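MmcR (Streptomyces lavendulae, PDB 3GWZ) methylates the quinone hydroxyl group of 6-demethylmitomycins A and B with S-adenosyl-L-methionine, forming mitomycins A and B. Local coordinates at residues L91-A96 against F101-H106; P137-A142 against D322-V327. All coordinates share one frame; numbering follows the deposited sequence. Where two conformers were deposited one is given.

Interaction 1: L91-A96 against F101-H106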
loop_
_atom_site.group_PDB
_atom_site.type_symbol
_atom_site.label_atom_id
_atom_site.label_comp_id
_atom_site.label_asym_id
_atom_site.label_seq_id
_atom_site.Cartn_x
_atom_site.Cartn_y
_atom_site.Cartn_z
ATOM N N LEU A 91 23.130 -5.298 -7.739
ATOM C CA LEU A 91 22.048 -4.604 -8.454
ATOM C C LEU A 91 21.666 -3.301 -7.762
ATOM O O LEU A 91 21.501 -2.271 -8.403
ATOM C CB LEU A 91 20.801 -5.480 -8.570
ATOM C CG LEU A 91 19.766 -4.936 -9.573
ATOM C CD1 LEU A 91 20.137 -5.360 -10.985
ATOM C CD2 LEU A 91 18.358 -5.417 -9.240
ATOM N N LEU A 92 21.504 -3.358 -6.445
ATOM C CA LEU A 92 21.119 -2.176 -5.684
ATOM C C LEU A 92 22.199 -1.088 -5.688
ATOM O O LEU A 92 21.879 0.096 -5.768
ATOM C CB LEU A 92 20.730 -2.565 -4.254
ATOM C CG LEU A 92 19.418 -3.361 -4.137
ATOM C CD1 LEU A 92 19.193 -3.873 -2.728
ATOM C CD2 LEU A 92 18.231 -2.513 -4.586
ATOM N N ARG A 93 23.465 -1.489 -5.595
ATOM C CA ARG A 93 24.567 -0.530 -5.686
ATOM C C ARG A 93 24.518 0.200 -7.016
ATOM O O ARG A 93 24.648 1.417 -7.072
ATOM C CB ARG A 93 25.925 -1.228 -5.577
ATOM C CG ARG A 93 26.291 -1.739 -4.209
ATOM C CD ARG A 93 27.802 -1.939 -4.122
ATOM N NE ARG A 93 28.385 -2.318 -5.409
ATOM C CZ ARG A 93 28.653 -3.571 -5.766
ATOM N NH1 ARG A 93 28.392 -4.571 -4.925
ATOM N NH2 ARG A 93 29.187 -3.828 -6.951
ATOM N N LEU A 94 24.344 -0.560 -8.091
ATOM C CA LEU A 94 24.292 0.020 -9.427
ATOM C C LEU A 94 23.131 0.989 -9.562
ATOM O O LEU A 94 23.296 2.110 -10.041
ATOM C CB LEU A 94 24.190 -1.075 -10.490
ATOM C CG LEU A 94 23.908 -0.598 -11.914
ATOM C CD1 LEU A 94 25.064 0.246 -12.476
ATOM C CD2 LEU A 94 23.670 -1.816 -12.791
ATOM N N LEU A 95 21.946 0.554 -9.152
ATOM C CA LEU A 95 20.775 1.403 -9.258
ATOM C C LEU A 95 20.968 2.706 -8.479
ATOM O O LEU A 95 20.674 3.784 -8.982
ATOM C CB LEU A 95 19.528 0.652 -8.777
ATOM C CG LEU A 95 18.963 -0.374 -9.774
ATOM C CD1 LEU A 95 17.924 -1.252 -9.093
ATOM C CD2 LEU A 95 18.356 0.320 -11.002
ATOM N N ALA A 96 21.471 2.602 -7.254
ATOM C CA ALA A 96 21.694 3.792 -6.434
ATOM C C ALA A 96 22.668 4.751 -7.120
ATOM O O ALA A 96 22.501 5.967 -7.061
ATOM C CB ALA A 96 22.206 3.393 -5.050
ATOM N N PHE A 101 16.812 4.460 -5.808
ATOM C CA PHE A 101 17.124 4.092 -4.422
ATOM C C PHE A 101 18.341 4.894 -3.953
ATOM O O PHE A 101 19.150 5.330 -4.766
ATOM C CB PHE A 101 17.431 2.597 -4.244
ATOM C CG PHE A 101 16.330 1.672 -4.694
ATOM C CD1 PHE A 101 16.513 0.848 -5.799
ATOM C CD2 PHE A 101 15.134 1.601 -4.002
ATOM C CE1 PHE A 101 15.524 -0.012 -6.218
ATOM C CE2 PHE A 101 14.134 0.739 -4.411
ATOM C CZ PHE A 101 14.327 -0.072 -5.527
ATOM N N ASP A 102 18.461 5.079 -2.641
ATOM C CA ASP A 102 19.662 5.661 -2.038
ATOM C C ASP A 102 20.482 4.558 -1.373
ATOM O O ASP A 102 19.940 3.699 -0.676
ATOM C CB ASP A 102 19.295 6.710 -0.974
ATOM C CG ASP A 102 18.931 8.069 -1.567
ATOM O OD1 ASP A 102 19.285 8.352 -2.735
ATOM O OD2 ASP A 102 18.289 8.867 -0.845
ATOM N N ASP A 103 21.790 4.575 -1.591
ATOM C CA ASP A 103 22.699 3.704 -0.858
ATOM C C ASP A 103 23.151 4.496 0.371
ATOM O O ASP A 103 23.799 5.522 0.228
ATOM C CB ASP A 103 23.900 3.350 -1.744
ATOM C CG ASP A 103 24.919 2.471 -1.038
ATOM O OD1 ASP A 103 24.922 2.421 0.211
ATOM O OD2 ASP A 103 25.729 1.833 -1.739
ATOM N N LEU A 104 22.783 4.054 1.572
ATOM C CA LEU A 104 23.079 4.858 2.763
ATOM C C LEU A 104 24.576 4.882 3.093
ATOM O O LEU A 104 25.036 5.732 3.854
ATOM C CB LEU A 104 22.246 4.413 3.971
ATOM C CG LEU A 104 20.730 4.643 3.850
ATOM C CD1 LEU A 104 20.071 4.622 5.218
ATOM C CD2 LEU A 104 20.410 5.946 3.123
ATOM N N GLY A 105 25.326 3.950 2.509
ATOM C CA GLY A 105 26.767 3.901 2.683
ATOM C C GLY A 105 27.210 3.405 4.050
ATOM O O GLY A 105 28.365 3.583 4.430
ATOM N N HIS A 106 26.292 2.795 4.798
ATOM C CA HIS A 106 26.648 2.154 6.063
ATOM C C HIS A 106 25.683 1.027 6.406
ATOM O O HIS A 106 24.505 1.064 6.035
ATOM C CB HIS A 106 26.703 3.172 7.211
ATOM C CG HIS A 106 25.378 3.792 7.546
ATOM N ND1 HIS A 106 24.487 3.216 8.426
ATOM C CD2 HIS A 106 24.802 4.945 7.129
ATOM C CE1 HIS A 106 23.418 3.984 8.534
ATOM N NE2 HIS A 106 23.583 5.039 7.755
HETATM O O HOH W 1 26.007 2.725 -4.378
HETATM O O HOH W 2 21.015 7.291 -5.306
#

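Interaction 2: P137-A142 against D322-V327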
loop_
_atom_site.group_PDB
_atom_site.type_symbol
_atom_site.label_atom_id
_atom_site.label_comp_id
_atom_site.label_asym_id
_atom_site.label_seq_id
_atom_site.Cartn_x
_atom_site.Cartn_y
_atom_site.Cartn_z
ATOM N N PRO A 137 9.164 -10.954 -20.060
ATOM C CA PRO A 137 10.164 -11.433 -21.022
ATOM C C PRO A 137 9.692 -11.259 -22.461
ATOM O O PRO A 137 10.507 -10.980 -23.339
ATOM C CB PRO A 137 10.315 -12.919 -20.659
ATOM C CG PRO A 137 9.056 -13.249 -19.878
ATOM C CD PRO A 137 8.800 -11.998 -19.089
ATOM N N TRP A 138 8.390 -11.398 -22.701
ATOM C CA TRP A 138 7.873 -11.306 -24.068
ATOM C C TRP A 138 7.852 -9.874 -24.583
ATOM O O TRP A 138 7.861 -9.633 -25.797
ATOM C CB TRP A 138 6.485 -11.963 -24.183
ATOM C CG TRP A 138 5.551 -11.683 -23.032
ATOM C CD1 TRP A 138 5.268 -12.518 -21.994
ATOM C CD2 TRP A 138 4.775 -10.492 -22.810
ATOM N NE1 TRP A 138 4.362 -11.935 -21.148
ATOM C CE2 TRP A 138 4.045 -10.689 -21.620
ATOM C CE3 TRP A 138 4.631 -9.282 -23.502
ATOM C CZ2 TRP A 138 3.182 -9.723 -21.100
ATOM C CZ3 TRP A 138 3.775 -8.317 -22.985
ATOM C CH2 TRP A 138 3.055 -8.548 -21.793
ATOM N N HIS A 139 7.803 -8.918 -23.659
ATOM C CA HIS A 139 7.894 -7.518 -24.030
ATOM C C HIS A 139 9.340 -7.257 -24.475
ATOM O O HIS A 139 9.587 -6.835 -25.598
ATOM C CB HIS A 139 7.507 -6.652 -22.832
ATOM C CG HIS A 139 7.367 -5.191 -23.136
ATOM N ND1 HIS A 139 8.436 -4.396 -23.488
ATOM C CD2 HIS A 139 6.290 -4.368 -23.078
ATOM C CE1 HIS A 139 8.018 -3.157 -23.674
ATOM N NE2 HIS A 139 6.720 -3.111 -23.427
ATOM N N TRP A 140 10.295 -7.537 -23.591
ATOM C CA TRP A 140 11.713 -7.381 -23.925
ATOM C C TRP A 140 12.071 -8.154 -25.204
ATOM O O TRP A 140 12.866 -7.683 -26.012
ATOM C CB TRP A 140 12.581 -7.854 -22.751
ATOM C CG TRP A 140 14.061 -7.555 -22.850
ATOM C CD1 TRP A 140 15.050 -8.408 -23.261
ATOM C CD2 TRP A 140 14.720 -6.338 -22.465
ATOM N NE1 TRP A 140 16.276 -7.789 -23.184
ATOM C CE2 TRP A 140 16.101 -6.517 -22.700
ATOM C CE3 TRP A 140 14.273 -5.108 -21.965
ATOM C CZ2 TRP A 140 17.039 -5.515 -22.448
ATOM C CZ3 TRP A 140 15.202 -4.113 -21.719
ATOM C CH2 TRP A 140 16.576 -4.324 -21.954
ATOM N N ARG A 141 11.497 -9.339 -25.391
ATOM C CA ARG A 141 11.870 -10.135 -26.569
ATOM C C ARG A 141 11.378 -9.545 -27.887
ATOM O O ARG A 141 11.994 -9.748 -28.935
ATOM C CB ARG A 141 11.444 -11.603 -26.463
ATOM C CG ARG A 141 12.220 -12.462 -27.467
ATOM C CD ARG A 141 11.948 -13.950 -27.364
ATOM N NE ARG A 141 12.473 -14.525 -26.130
ATOM C CZ ARG A 141 13.100 -15.694 -26.061
ATOM N NH1 ARG A 141 13.298 -16.410 -27.165
ATOM N NH2 ARG A 141 13.532 -16.144 -24.888
ATOM N N ALA A 142 10.276 -8.809 -27.853
ATOM C CA ALA A 142 9.838 -8.139 -29.073
ATOM C C ALA A 142 10.912 -7.161 -29.535
ATOM O O ALA A 142 11.168 -7.019 -30.739
ATOM C CB ALA A 142 8.484 -7.430 -28.854
ATOM N N ASP A 322 5.908 5.688 -30.656
ATOM C CA ASP A 322 5.680 5.280 -32.041
ATOM C C ASP A 322 6.439 3.990 -32.369
ATOM O O ASP A 322 5.918 3.103 -33.039
ATOM C CB ASP A 322 6.124 6.382 -33.005
ATOM C CG ASP A 322 6.050 5.940 -34.461
ATOM O OD1 ASP A 322 4.929 5.958 -35.036
ATOM O OD2 ASP A 322 7.110 5.579 -35.028
ATOM N N LEU A 323 7.686 3.909 -31.911
ATOM C CA LEU A 323 8.512 2.723 -32.135
ATOM C C LEU A 323 7.988 1.509 -31.355
ATOM O O LEU A 323 8.033 0.397 -31.848
ATOM C CB LEU A 323 9.984 3.000 -31.780
ATOM C CG LEU A 323 10.993 2.041 -32.426
ATOM C CD1 LEU A 323 10.934 2.146 -33.955
ATOM C CD2 LEU A 323 12.402 2.314 -31.913
ATOM N N LEU A 324 7.496 1.728 -30.137
ATOM C CA LEU A 324 6.843 0.660 -29.374
ATOM C C LEU A 324 5.612 0.099 -30.129
ATOM O O LEU A 324 5.392 -1.120 -30.171
ATOM C CB LEU A 324 6.429 1.151 -27.972
ATOM C CG LEU A 324 5.726 0.118 -27.062
ATOM C CD1 LEU A 324 6.660 -1.026 -26.665
ATOM C CD2 LEU A 324 5.115 0.750 -25.801
ATOM N N LEU A 325 4.812 0.982 -30.725
ATOM C CA LEU A 325 3.655 0.523 -31.492
ATOM C C LEU A 325 4.099 -0.390 -32.628
ATOM O O LEU A 325 3.469 -1.421 -32.908
ATOM C CB LEU A 325 2.885 1.714 -32.071
ATOM C CG LEU A 325 2.144 2.602 -31.070
ATOM C CD1 LEU A 325 1.665 3.880 -31.761
ATOM C CD2 LEU A 325 0.977 1.847 -30.466
ATOM N N LEU A 326 5.184 -0.004 -33.286
ATOM C CA LEU A 326 5.724 -0.793 -34.393
ATOM C C LEU A 326 6.056 -2.200 -33.917
ATOM O O LEU A 326 5.630 -3.201 -34.493
ATOM C CB LEU A 326 6.977 -0.117 -34.949
ATOM C CG LEU A 326 7.872 -0.973 -35.851
ATOM C CD1 LEU A 326 7.177 -1.236 -37.166
ATOM C CD2 LEU A 326 9.217 -0.281 -36.074
ATOM N N VAL A 327 6.818 -2.264 -32.836
ATOM C CA VAL A 327 7.280 -3.529 -32.300
ATOM C C VAL A 327 6.141 -4.444 -31.827
ATOM O O VAL A 327 6.119 -5.635 -32.148
ATOM C CB VAL A 327 8.297 -3.251 -31.166
ATOM C CG1 VAL A 327 8.487 -4.458 -30.278
ATOM C CG2 VAL A 327 9.603 -2.798 -31.784
#

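Interaction 1: L91-A96 against F101-H106
In the winged-helix part of the O-methyltransferase dimerisation domain, Leu92 and Leu95 of helix 85-97 pack against Phe101, and Ala96 against Phe101 and Asp103, where the chain leaves the helix and enters the first strand of the wing. The backbones come nearest at Ala96 and Phe101, whose CA atoms are 5.0 Å apart. Here Ala96 CA lies 3.4 Å from Phe101 O in a CA-H...O contact with 147° at the hydrogen, and Ala96 CB abuts Asp103 CB at 3.7 Å. No direct hydrogen bond crosses the segments; two waters serve instead. One donates to Asp103 OD2 at 2.8 Å and, over a longer path, to Arg93 O; the other lies between Ala96 O and Phe101 O.

The phenyl ring of Phe101 is met along one side, at CD1 and CE1. Leu95 CD1 comes in the ring plane, at the edge, 3.9 Å from Phe101 CE1, while Leu92 CD2 approaches obliquely, 4.0 Å from Phe101 CD1. Val63 and Leu67 also touch this ring, and Leu95 in turn rests on helix 32-61.

The two carboxylate oxygens of Asp103 have separate tasks: OD2 takes the water, whereas OD1 accepts from Gly105 N at 2.8 Å, on its anti side and 33° out of the carboxylate plane. This Asx turn starts at the last residue of strand 102-103, which pairs antiparallel with strand 109-111. Helix, short connection and antiparallel hairpin in this order are typical of a winged helix, the fold of the dimerisation domain in COMT-like methyltransferases.

Interaction 2: P137-A142 against D322-V327
Leu324 is the first residue of segment 322-327 to touch helix 137-144, and it does so through CD1. This methyl lies 3.9 Å from His139 NE2 and equally far from His139 CE1, so it sits by the CE1-NE2 bond of the imidazole, approaching obliquely. The two side chains cross at about a right angle. Both extend with CG anti to the backbone N (Leu324 chi1 180°, His139 chi1 -172°), which carries their ends across the gap although neither CB points straight at the opposite helix. Phe133 meets the imidazole edge-to-face and Trp143 meets it with planes about 30° apart, so aromatic neighbours help fix its rotation. Leu324 also touches Trp143, and its side chain comes within about 3 Å of a bound 2-methyl-2,4-pentanediol molecule and about 9 Å of the side chains of substrate-binding Asn308 and of His279, the inferred proton acceptor; the contact thus borders the active-site region.

Helix 316-329 follows strand 302-308 of the Rossmann-like methyltransferase sheet, whereas helix 137-144 belongs to the helical region between the dimerisation domain and that sheet, so the contact ties this connecting region to the catalytic domain. One turn further on, Val327 makes the closer approach. Val327 CA is 6.2 Å from Ala142 CA, a spacing at which the CB methyl of Ala142 and one branch of Val327 already fill the space between the backbones. Val327 CG1, anti to the backbone N, presses on Ala142 CB at 3.3 Å, tighter than a usual carbon-carbon contact, and also lies 3.7 Å from Ala142 C. Around this pair, Phe157 touches Ala142, while Trp143, Leu146 and Ser156 pack on Val327.

Interaction 1 is local and partly buried: its segments are five residues apart in sequence, both within the dimerisation domain, with apolar packing at buried Phe101, and water bridges and the exposed carboxylate of Asp103 beside it. Interaction 2 joins two helical segments 180 residues apart in sequence, lies deeper in the chain and has no polar bond between its segments. The two contacts share no element and do not touch; the centres of interaction 1 and interaction 2 are about 29 Å apart. The dimer nevertheless brings their helices together, since Leu91 and Leu94 of segment 91-96 pack on Leu323 and Leu319 of the second subunit, respectively, and Leu323 of segment 322-327 packs on Leu94 of that subunit.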